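Local coordinates for NUDIX hydrolase (Alicyclobacillus acidocaldarius subsp. acidocaldarius, PDB 3QSJ), which probably hydrolyses phosphorus-containing acid anhydrides with the help of divalent metal ions, as Nudix enzymes generally do, at residues P51-M56 with L75-L80; G62-A67 with D71-A76; V29-A32 with R36-P39; L186-I189 with E193-A196; L204-A209 with S218-G223. All coordinates share one frame; numbering follows the deposited sequence.

Contact 1 (P51-M56 with L75-L80); sequences PSDAEM and LAVTAL
D53 and V77 mark where helix 51-56 comes nearest to helix 75-80, their CA atoms lying 5.5 Å apart. The axes of the two short helical segments approach to 8.1 Å and cross at 115°, steeply enough to confine the contact to about one turn of each. D53 and M56 point toward the other helix, one turn apart. The threonine hydroxyl of the second helix makes the single hydrogen bond between the segments: T78 OG1 donates to D53 OD2 over 2.6 Å. It reaches the oxygen from above the carboxylate, 41° out of its plane, with the two side chains roughly perpendicular. Rotation about the first side-chain bond of T78 (chi1 -61°) puts OG1 beside its own backbone N and facing the aspartate; A74 O, one turn back, is its second partner. Further bonds grip the carboxylate: OD2 also accepts from D50 N, and OD1 forms a salt bridge with R81, so a short, doubly accepting residue suits this buried place. V77 packs beside this polar pair, its CG1 lying 3.5 Å from D53 O. M56, present as selenomethionine, bends at chi3 and brings its CE to 3.8 Å from V77 CG1. A11 of strand 7-18 touches T78 from the sheet side. The arrangement packs a short helix against the Nudix helix, 72-87, whose next turns carry the calcium ligands E82 and E86.

Contact 2 (G62-A67 with D71-A76); sequences GRPVCA and DDPALA
P64 and A67, first and last residues of a type II beta turn, pack against the opening turn of helix 72-87, the Nudix helix that carries the calcium ligands E82 and E86. The turn is closed by a backbone bond from A67 N to P64 O, 3.3 Å long, and C66 adopts the positive phi expected at its third position. The proline ring supplies the main apolar face. Its CG lies 3.9 Å from A76 CB and 4.1 Å from D72 O, while P64 CD meets P73 CG at 4.3 Å. A small methyl at A76 lets the ring settle close to the helix, and P73 suits the first helical turn, where a missing backbone N-H costs nothing. At the other end of the turn, the A67 CB methyl meets the D72 CB methylene 3.9 Å away, and D72 OD2 rests 3.5 Å from A67 CA. This carboxylate has stronger partners: OD1 pairs with R155, and OD2 with R138 and with the backbone N of E68 and of D69. Backbone bonds from V65 to L136 and R138 tie the turn to the start of strand 137-143. No hydrogen bond crosses between the segments. Their fit therefore rests on shape, with proline and alanine giving compact surfaces, while the aspartate spends its polarity on the connecting loop and two arginines, whose charges would probably stabilise it as an anion.

Contact 3 (V29-A32 with R36-P39); sequences VRRA and RFLP
R31 reaches F37 by torsion: CG lies beside the backbone N, the chain runs straight through chi2 and bends at chi3 (74°), and chi4 turns the guanidinium back over the following loop. NE and NH2 clasp a single atom, F37 O, side-on: NE at 2.7 Å and NH2 at 2.8 Å. Both nitrogens come from the same face of the carbonyl plane and tilt away from it, NE by 22° and NH2 by 32°. Both bonds are well bent, as expected when two N-H groups share one oxygen. L38 O lies at the edge of the guanidinium, near its plane, and 3.2 Å from R31 CD. Arginine suits the place because its long chain brings two N-H donors to one carbonyl. L38 takes up positive phi and psi, swinging the chain round after F37, and its CG lies over the centre of the F37 ring, 3.6 Å above the plane. NH2 of R31 touches the ring's edge, 3.9 Å from F37 CD2. P39 CA makes a CA-H...O contact with A32 O at 3.5 Å. The R31 side chain comes within about 3 Å of a glycerol, probably from the crystallisation liquor, and about 6 Å of the calcium ion, so the loop probably borders the active site. The first segment ends strand 24-31, the second is the returning part of the loop to strand 42-48, and R31 pairs by backbone bonds with G40 and F41. Behind R31, V29 packs on E86 and I87 of helix 72-87, while R30 forms a salt bridge with D175 of strand 174-181.

Contact 4 (L186-I189 with E193-A196); sequences LTRI and ELPA
R188 and E193 meet where helix 182-190 ends and the chain doubles back, in the helix-loop-helix connection that leads on to helix 198-209. Electrostatics come first. R188 NE donates to E193 OE2 in a salt bridge of 2.8 Å, fairly straight at 161°. The carboxylate oxygen lies close to the guanidinium plane, while the planes of the two groups stand 72° apart. One long acidic and one long basic chain suit this exposed site, where both can remain solvated. Two weak backbone bonds reach R188 O, from E193 N at 3.1 Å and from L194 N at 3.4 Å, so one carbonyl at the helix end is shared. Among the apolar contacts, L194 CD1 sits over the centre of the R188 guanidinium, 3.6 Å above its plane, screening that face. I189 CD1 touches A196 CB at 3.7 Å, and both residues also lean on V42 of strand 42-48. An alanine in place of I189 would remove the side chain beyond CB and is likely to leave the A196 methyl without its mate, opening a gap between the helix and the returning loop. A CA-H...O contact, I189 CA to L194 O, adds to the backbone fit. P195 bonds through its backbone to V42. A single water stitches the two segments together, donating to I189 O at 2.6 Å and to L194 O at 2.8 Å.

Contact 5 (L204-A209 with S218-G223); sequences LKALVA and STLSIG
The shortest polar bond within these two segments, V208 N to L204 O at 2.9 Å, is internal to helix 198-209 and fixes the turn that presents A206 and L207 to L220. No hydrogen bond crosses to segment 218-223, and the junction is apolar. L220 points toward the helix and divides its branches between two residues: CD1 lies 3.8 Å from A206 CB and 3.7 Å from A206 O, while CD2 meets L207 CD2 at 3.8 Å. Its chi1 of -140° departs from the staggered positions, a rotation that goes with this double contact and may carry some strain. The L207 side chain crosses it at about a right angle, and the two touch through one methyl each. A short side chain suits A206, since a longer one would probably crowd L220 CD1. I222 CD1 also approaches A206 CB, at 3.5 Å, but that isoleucine has two conformations and the closeness is doubtful. An alanine at L220 would take away both CD methyls and would probably leave the A206 methyl and L207 CD2 without the branches that meet them. The tail is held to the sheet: L220 O accepts from the R137 side chain (NE), and I222 pairs with I139 through the backbone. Along strand 137-143, L220 touches I139 and I222 touches F142. On the opposing helix, L207 packs on V14 and I16 of strand 7-18 and on A182 of helix 182-190. The tail thus pairs with strand 137-143 while L220 and I222 turn their side chains to helix 198-209.

In the fold
Contacts 1 and 2 are buried and share helix 72-87, including L75 and A76; they meet directly where A54 CA touches A74 CB. Contact 1 mixes a threonine-aspartate bond with apolar cover, whereas contact 2 is a purely van der Waals fit. Contacts 3 and 4 are surface contacts, where arginines grip a carbonyl and a carboxylate respectively, and they touch through R30 NH1 and L194 CD2. Contact 5, partly buried, returns to apolar chemistry and adjoins contact 4 through I189 CD1 and L204 CD1, on helices consecutive in the chain. Contact 3 lies near the calcium site; in contact 1 the T78 side chain lies about 8 Å from the calcium ion.

Contact 1 (P51-M56 with L75-L80)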
# COMPACT_ATOMS: atom_id res chain seq x y z
N PRO A 51 0.26 -6.48 15.38
CA PRO A 51 1.50 -6.85 16.12
C PRO A 51 2.48 -7.69 15.31
O PRO A 51 3.68 -7.50 15.48
CB PRO A 51 0.98 -7.67 17.31
CG PRO A 51 -0.44 -7.13 17.53
CD PRO A 51 -0.96 -6.80 16.16
N SER A 52 1.98 -8.61 14.43
CA SER A 52 2.93 -9.45 13.67
C SER A 52 3.75 -8.63 12.67
O SER A 52 4.71 -9.16 12.13
CB SER A 52 2.24 -10.61 12.95
OG SER A 52 1.29 -10.16 11.98
N ASP A 53 3.35 -7.35 12.38
CA ASP A 53 4.09 -6.54 11.40
C ASP A 53 5.52 -6.25 11.88
O ASP A 53 6.47 -6.47 11.12
CB ASP A 53 3.35 -5.24 11.03
CG ASP A 53 2.02 -5.54 10.35
OD1 ASP A 53 1.86 -6.68 9.84
OD2 ASP A 53 1.14 -4.66 10.37
N ALA A 54 5.68 -5.80 13.16
CA ALA A 54 7.02 -5.55 13.68
C ALA A 54 7.80 -6.87 13.81
O ALA A 54 9.00 -6.87 13.56
CB ALA A 54 6.93 -4.88 15.04
N GLU A 55 7.11 -7.99 14.04
CA GLU A 55 7.82 -9.30 14.16
C GLU A 55 8.43 -9.68 12.79
O GLU A 55 9.62 -10.03 12.69
CB GLU A 55 6.85 -10.39 14.61
CG GLU A 55 6.29 -10.20 16.01
CD GLU A 55 5.47 -11.38 16.50
OE1 GLU A 55 4.38 -11.62 15.95
OE2 GLU A 55 5.93 -12.05 17.45
N MSE A 56 7.62 -9.53 11.71
CA MSE A 56 8.10 -9.79 10.36
C MSE A 56 9.18 -8.77 9.95
O MSE A 56 10.13 -9.15 9.25
CB MSE A 56 6.94 -9.71 9.35
CG MSE A 56 6.02 -10.93 9.45
SE MSE A 56 4.67 -10.88 8.04
CE MSE A 56 3.34 -9.70 9.03
N LEU A 75 6.06 -0.51 9.75
CA LEU A 75 4.95 0.08 8.95
C LEU A 75 5.05 -0.29 7.46
O LEU A 75 4.02 -0.46 6.80
CB LEU A 75 4.87 1.61 9.22
CG LEU A 75 4.28 1.84 10.63
CD1 LEU A 75 4.43 3.25 11.07
CD2 LEU A 75 2.78 1.49 10.64
N ALA A 76 6.28 -0.49 6.94
CA ALA A 76 6.49 -0.96 5.55
C ALA A 76 5.85 -2.33 5.42
O ALA A 76 5.12 -2.59 4.47
CB ALA A 76 7.97 -1.05 5.19
N VAL A 77 6.06 -3.16 6.42
CA VAL A 77 5.43 -4.48 6.49
C VAL A 77 3.91 -4.37 6.54
O VAL A 77 3.21 -5.09 5.80
CB VAL A 77 6.03 -5.34 7.64
CG1 VAL A 77 5.20 -6.61 7.82
CG2 VAL A 77 7.49 -5.73 7.30
N THR A 78 3.38 -3.45 7.37
CA THR A 78 1.92 -3.24 7.46
C THR A 78 1.42 -2.99 6.05
O THR A 78 0.46 -3.58 5.63
CB THR A 78 1.60 -2.04 8.40
OG1 THR A 78 2.10 -2.33 9.71
CG2 THR A 78 0.08 -1.66 8.36
N ALA A 79 2.07 -2.09 5.33
CA ALA A 79 1.65 -1.74 3.97
C ALA A 79 1.67 -2.93 3.01
O ALA A 79 0.70 -3.15 2.27
CB ALA A 79 2.51 -0.60 3.45
N LEU A 80 2.73 -3.72 3.07
CA LEU A 80 2.91 -4.91 2.20
C LEU A 80 1.86 -5.96 2.57
O LEU A 80 1.27 -6.59 1.67
CB LEU A 80 4.32 -5.45 2.40
CG LEU A 80 5.38 -4.60 1.70
CD1 LEU A 80 6.76 -4.83 2.34
CD2 LEU A 80 5.34 -4.83 0.18

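Contact 2 (G62-A67 with D71-A76)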
# COMPACT_ATOMS: atom_id res chain seq x y z
N GLY A 62 17.19 -5.71 4.50
CA GLY A 62 17.24 -4.28 4.18
C GLY A 62 16.37 -3.39 5.05
O GLY A 62 16.00 -3.74 6.21
N ARG A 63 16.14 -2.18 4.54
CA ARG A 63 15.43 -1.09 5.22
C ARG A 63 14.82 -0.20 4.14
O ARG A 63 15.43 0.01 3.09
CB ARG A 63 16.52 -0.29 6.01
CG ARG A 63 16.15 1.01 6.67
CD ARG A 63 17.40 1.55 7.39
NE ARG A 63 18.05 0.51 8.21
CZ ARG A 63 19.36 0.21 8.21
NH1 ARG A 63 20.22 0.92 7.46
NH2 ARG A 63 19.82 -0.76 8.97
N PRO A 64 13.66 0.43 4.42
CA PRO A 64 13.05 1.30 3.42
C PRO A 64 13.96 2.47 3.02
O PRO A 64 14.71 3.01 3.85
CB PRO A 64 11.72 1.75 4.08
CG PRO A 64 11.46 0.74 5.13
CD PRO A 64 12.82 0.32 5.64
N VAL A 65 13.88 2.86 1.75
CA VAL A 65 14.63 4.03 1.24
C VAL A 65 13.94 5.24 1.89
O VAL A 65 12.70 5.30 1.94
CB VAL A 65 14.55 4.10 -0.32
CG1 VAL A 65 15.23 5.33 -0.84
CG2 VAL A 65 15.22 2.86 -0.93
N CYS A 66 14.75 6.21 2.44
CA CYS A 66 14.22 7.37 3.14
C CYS A 66 13.45 7.04 4.45
O CYS A 66 12.70 7.90 4.93
CB CYS A 66 13.41 8.28 2.21
SG CYS A 66 14.35 8.84 0.77
N ALA A 67 13.75 5.87 5.08
CA ALA A 67 13.30 5.57 6.44
C ALA A 67 13.92 6.64 7.34
O ALA A 67 15.06 7.01 7.11
CB ALA A 67 13.78 4.19 6.88
N ASP A 71 10.06 2.90 13.63
CA ASP A 71 8.89 2.12 13.23
C ASP A 71 8.66 2.03 11.71
O ASP A 71 7.75 1.34 11.28
CB ASP A 71 7.65 2.65 13.97
CG ASP A 71 7.31 4.10 13.67
OD1 ASP A 71 8.18 4.82 13.10
OD2 ASP A 71 6.14 4.50 13.94
N ASP A 72 9.52 2.65 10.89
CA ASP A 72 9.36 2.57 9.42
C ASP A 72 9.42 1.14 8.90
O ASP A 72 8.57 0.77 8.09
CB ASP A 72 10.36 3.50 8.70
CG ASP A 72 9.83 4.91 8.62
OD1 ASP A 72 8.57 5.09 8.47
OD2 ASP A 72 10.66 5.86 8.71
N PRO A 73 10.34 0.27 9.38
CA PRO A 73 10.35 -1.13 8.86
C PRO A 73 9.05 -1.83 9.20
O PRO A 73 8.49 -2.46 8.31
CB PRO A 73 11.53 -1.79 9.60
CG PRO A 73 12.52 -0.61 9.80
CD PRO A 73 11.55 0.54 10.21
N ALA A 74 8.55 -1.73 10.44
CA ALA A 74 7.27 -2.40 10.77
C ALA A 74 6.14 -1.84 9.92
O ALA A 74 5.32 -2.62 9.45
CB ALA A 74 6.92 -2.21 12.25
N LEU A 75 6.06 -0.51 9.75
CA LEU A 75 4.95 0.08 8.95
C LEU A 75 5.05 -0.29 7.46
O LEU A 75 4.02 -0.46 6.80
CB LEU A 75 4.87 1.61 9.22
CG LEU A 75 4.28 1.84 10.63
CD1 LEU A 75 4.43 3.25 11.07
CD2 LEU A 75 2.78 1.49 10.64
N ALA A 76 6.28 -0.49 6.94
CA ALA A 76 6.49 -0.96 5.55
C ALA A 76 5.85 -2.33 5.42
O ALA A 76 5.12 -2.59 4.47
CB ALA A 76 7.97 -1.05 5.19

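Contact 3 (V29-A32 with R36-P39)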
# COMPACT_ATOMS: atom_id res chain seq x y z
N VAL A 29 -7.85 1.12 -5.23
CA VAL A 29 -9.02 0.30 -4.88
C VAL A 29 -10.19 1.21 -4.51
O VAL A 29 -9.97 2.37 -4.15
CB VAL A 29 -8.70 -0.68 -3.74
CG1 VAL A 29 -7.54 -1.63 -4.16
CG2 VAL A 29 -8.36 0.07 -2.44
N ARG A 30 -11.43 0.70 -4.58
CA ARG A 30 -12.55 1.51 -4.11
C ARG A 30 -13.32 0.73 -3.05
O ARG A 30 -13.66 -0.42 -3.28
CB ARG A 30 -13.49 1.90 -5.27
CG ARG A 30 -14.70 2.69 -4.72
CD ARG A 30 -15.58 3.22 -5.82
NE ARG A 30 -16.16 2.16 -6.64
CZ ARG A 30 -16.89 2.42 -7.72
NH1 ARG A 30 -17.17 3.67 -8.05
NH2 ARG A 30 -17.34 1.42 -8.47
N ARG A 31 -13.56 1.35 -1.91
CA ARG A 31 -14.39 0.78 -0.82
C ARG A 31 -15.82 0.60 -1.27
O ARG A 31 -16.41 1.50 -1.87
CB ARG A 31 -14.35 1.68 0.43
CG ARG A 31 -12.95 1.79 0.97
CD ARG A 31 -12.85 2.87 2.02
NE ARG A 31 -13.49 2.42 3.25
CZ ARG A 31 -12.89 1.68 4.17
NH1 ARG A 31 -11.64 1.26 3.99
NH2 ARG A 31 -13.54 1.32 5.27
N ALA A 32 -16.39 -0.59 -1.03
CA ALA A 32 -17.77 -0.88 -1.42
C ALA A 32 -18.77 0.10 -0.72
O ALA A 32 -18.52 0.56 0.39
CB ALA A 32 -18.12 -2.31 -1.03
N ARG A 36 -19.20 0.56 6.24
CA ARG A 36 -19.70 1.59 7.19
C ARG A 36 -18.80 2.81 7.21
O ARG A 36 -19.28 3.93 7.43
CB ARG A 36 -19.83 1.05 8.61
CG ARG A 36 -20.87 -0.06 8.75
CD ARG A 36 -20.98 -0.45 10.22
NE ARG A 36 -19.65 -0.74 10.79
CZ ARG A 36 -19.07 -1.93 10.66
NH1 ARG A 36 -19.72 -2.94 10.11
NH2 ARG A 36 -17.85 -2.13 11.14
N PHE A 37 -17.51 2.62 6.97
CA PHE A 37 -16.56 3.71 7.01
C PHE A 37 -16.08 4.09 5.60
O PHE A 37 -15.55 3.25 4.87
CB PHE A 37 -15.40 3.42 7.98
CG PHE A 37 -14.36 4.53 8.11
CD1 PHE A 37 -14.69 5.74 8.71
CD2 PHE A 37 -13.04 4.32 7.73
CE1 PHE A 37 -13.74 6.74 8.88
CE2 PHE A 37 -12.08 5.31 7.89
CZ PHE A 37 -12.43 6.53 8.44
N LEU A 38 -16.27 5.38 5.25
CA LEU A 38 -15.84 5.88 3.94
C LEU A 38 -16.29 5.01 2.77
O LEU A 38 -15.47 4.73 1.90
CB LEU A 38 -14.33 6.09 3.88
CG LEU A 38 -13.72 6.98 5.00
CD1 LEU A 38 -12.21 7.12 4.78
CD2 LEU A 38 -14.47 8.31 5.14
N PRO A 39 -17.59 4.65 2.67
CA PRO A 39 -18.04 3.89 1.47
C PRO A 39 -17.82 4.73 0.23
O PRO A 39 -17.99 5.97 0.28
CB PRO A 39 -19.55 3.66 1.71
CG PRO A 39 -19.92 4.64 2.76
CD PRO A 39 -18.71 4.94 3.58

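Contact 4 (L186-I189 with E193-A196)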
# COMPACT_ATOMS: atom_id res chain seq x y z
N LEU A 186 -6.85 11.40 -10.67
CA LEU A 186 -6.80 12.75 -10.11
C LEU A 186 -7.94 13.62 -10.63
O LEU A 186 -8.63 14.26 -9.83
CB LEU A 186 -5.43 13.43 -10.40
CG LEU A 186 -5.23 14.82 -9.75
CD1 LEU A 186 -5.48 14.79 -8.22
CD2 LEU A 186 -3.88 15.38 -10.05
N THR A 187 -8.15 13.64 -11.96
CA THR A 187 -9.18 14.44 -12.61
C THR A 187 -10.55 14.02 -12.10
O THR A 187 -11.37 14.89 -11.76
CB THR A 187 -8.98 14.37 -14.13
OG1 THR A 187 -7.70 14.95 -14.43
CG2 THR A 187 -10.08 15.07 -14.91
N ARG A 188 -10.74 12.70 -11.91
CA ARG A 188 -12.01 12.15 -11.43
C ARG A 188 -12.31 12.57 -10.01
O ARG A 188 -13.47 12.79 -9.69
CB ARG A 188 -12.06 10.64 -11.60
CG ARG A 188 -12.10 10.27 -13.07
CD ARG A 188 -12.55 8.85 -13.26
NE ARG A 188 -13.96 8.72 -12.94
CZ ARG A 188 -14.56 7.56 -12.71
NH1 ARG A 188 -13.87 6.42 -12.75
NH2 ARG A 188 -15.86 7.52 -12.43
N ILE A 189 -11.27 12.72 -9.17
CA ILE A 189 -11.45 13.20 -7.79
C ILE A 189 -11.69 14.70 -7.80
O ILE A 189 -12.62 15.15 -7.15
CB ILE A 189 -10.23 12.82 -6.95
CG1 ILE A 189 -10.10 11.30 -6.88
CG2 ILE A 189 -10.30 13.43 -5.54
CD1 ILE A 189 -8.68 10.81 -6.42
N GLU A 193 -16.43 13.34 -8.97
CA GLU A 193 -16.97 12.06 -9.41
C GLU A 193 -16.75 10.99 -8.33
O GLU A 193 -17.65 10.19 -8.06
CB GLU A 193 -16.29 11.59 -10.71
CG GLU A 193 -16.20 12.65 -11.81
CD GLU A 193 -15.92 12.17 -13.22
OE1 GLU A 193 -16.07 12.99 -14.15
OE2 GLU A 193 -15.58 10.97 -13.40
N LEU A 194 -15.55 10.98 -7.73
CA LEU A 194 -15.14 9.98 -6.70
C LEU A 194 -14.52 10.65 -5.45
O LEU A 194 -13.70 11.56 -5.59
CB LEU A 194 -14.14 8.96 -7.27
CG LEU A 194 -14.59 8.15 -8.49
CD1 LEU A 194 -13.42 7.65 -9.24
CD2 LEU A 194 -15.52 6.98 -8.09
N PRO A 195 -14.86 10.21 -4.23
CA PRO A 195 -14.27 10.84 -3.05
C PRO A 195 -12.92 10.22 -2.71
O PRO A 195 -12.69 9.02 -2.96
CB PRO A 195 -15.29 10.55 -1.94
CG PRO A 195 -16.22 9.52 -2.49
CD PRO A 195 -15.86 9.17 -3.86
N ALA A 196 -12.02 11.03 -2.13
CA ALA A 196 -10.71 10.54 -1.68
C ALA A 196 -10.21 11.42 -0.51
O ALA A 196 -10.54 12.59 -0.47
CB ALA A 196 -9.69 10.53 -2.83
O HOH W 1 -13.92 14.33 -5.09

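Contact 5 (L204-A209 with S218-G223)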
# COMPACT_ATOMS: atom_id res chain seq x y z
N LEU A 204 -1.34 11.36 -5.79
CA LEU A 204 -1.64 11.40 -7.23
C LEU A 204 -1.03 12.60 -7.94
O LEU A 204 -0.43 12.43 -9.00
CB LEU A 204 -3.13 11.31 -7.48
CG LEU A 204 -3.81 10.05 -6.95
CD1 LEU A 204 -5.30 10.29 -6.92
CD2 LEU A 204 -3.43 8.78 -7.80
N LYS A 205 -1.09 13.78 -7.32
CA LYS A 205 -0.48 14.98 -7.90
C LYS A 205 1.05 14.80 -8.00
O LYS A 205 1.64 15.23 -9.01
CB LYS A 205 -0.76 16.24 -7.05
CG LYS A 205 -2.19 16.70 -7.04
CD LYS A 205 -2.31 17.94 -6.13
CE LYS A 205 -3.73 18.46 -6.05
NZ LYS A 205 -3.97 19.22 -4.80
N ALA A 206 1.68 14.15 -6.97
CA ALA A 206 3.15 13.93 -6.96
C ALA A 206 3.50 13.01 -8.10
O ALA A 206 4.46 13.26 -8.81
CB ALA A 206 3.60 13.31 -5.63
N LEU A 207 2.73 11.94 -8.29
CA LEU A 207 2.94 10.99 -9.40
C LEU A 207 2.75 11.66 -10.79
O LEU A 207 3.54 11.42 -11.71
CB LEU A 207 1.95 9.84 -9.26
CG LEU A 207 2.21 8.87 -8.09
CD1 LEU A 207 1.14 7.77 -8.08
CD2 LEU A 207 3.63 8.28 -8.16
N VAL A 208 1.76 12.55 -10.92
CA VAL A 208 1.54 13.25 -12.20
C VAL A 208 2.73 14.15 -12.57
O VAL A 208 3.07 14.24 -13.76
CB VAL A 208 0.18 14.00 -12.19
CG1 VAL A 208 0.00 14.96 -13.38
CG2 VAL A 208 -0.98 13.00 -12.13
N ALA A 209 3.36 14.79 -11.57
CA ALA A 209 4.50 15.70 -11.77
C ALA A 209 5.77 14.93 -12.10
O ALA A 209 6.74 15.51 -12.56
CB ALA A 209 4.73 16.55 -10.54
N SER A 218 13.43 7.65 -6.72
CA SER A 218 14.54 8.45 -6.28
C SER A 218 14.17 9.76 -5.60
O SER A 218 15.05 10.36 -5.00
CB SER A 218 15.41 8.83 -7.50
OG SER A 218 16.33 7.82 -7.77
N THR A 219 12.93 10.29 -5.77
CA THR A 219 12.65 11.66 -5.38
C THR A 219 11.30 11.85 -4.74
O THR A 219 11.09 12.91 -4.13
CB THR A 219 12.60 12.58 -6.65
OG1 THR A 219 11.50 12.18 -7.49
CG2 THR A 219 13.87 12.63 -7.44
N LEU A 220 10.36 10.91 -4.94
CA LEU A 220 9.02 11.20 -4.44
C LEU A 220 8.95 11.50 -2.97
O LEU A 220 9.48 10.77 -2.13
CB LEU A 220 7.98 10.14 -4.82
CG LEU A 220 6.61 10.71 -5.22
CD1 LEU A 220 6.67 11.29 -6.63
CD2 LEU A 220 5.56 9.60 -5.15
N SER A 221 8.19 12.55 -2.67
CA SER A 221 7.97 12.93 -1.29
C SER A 221 6.75 13.80 -1.22
O SER A 221 6.65 14.81 -1.95
CB SER A 221 9.17 13.72 -0.75
OG SER A 221 8.80 14.40 0.44
N ILE A 222 5.84 13.45 -0.31
CA ILE A 222 4.64 14.24 -0.10
C ILE A 222 4.86 15.09 1.17
O ILE A 222 5.04 14.54 2.27
CB ILE A 222 3.36 13.36 0.01
CG1 ILE A 222 3.42 12.01 -0.76
CG2 ILE A 222 2.11 14.17 -0.32
CD1 ILE A 222 3.61 12.04 -2.33
N GLY A 223 4.92 16.41 1.00
CA GLY A 223 5.09 17.36 2.11
C GLY A 223 3.69 17.82 2.47
O GLY A 223 2.86 17.93 1.56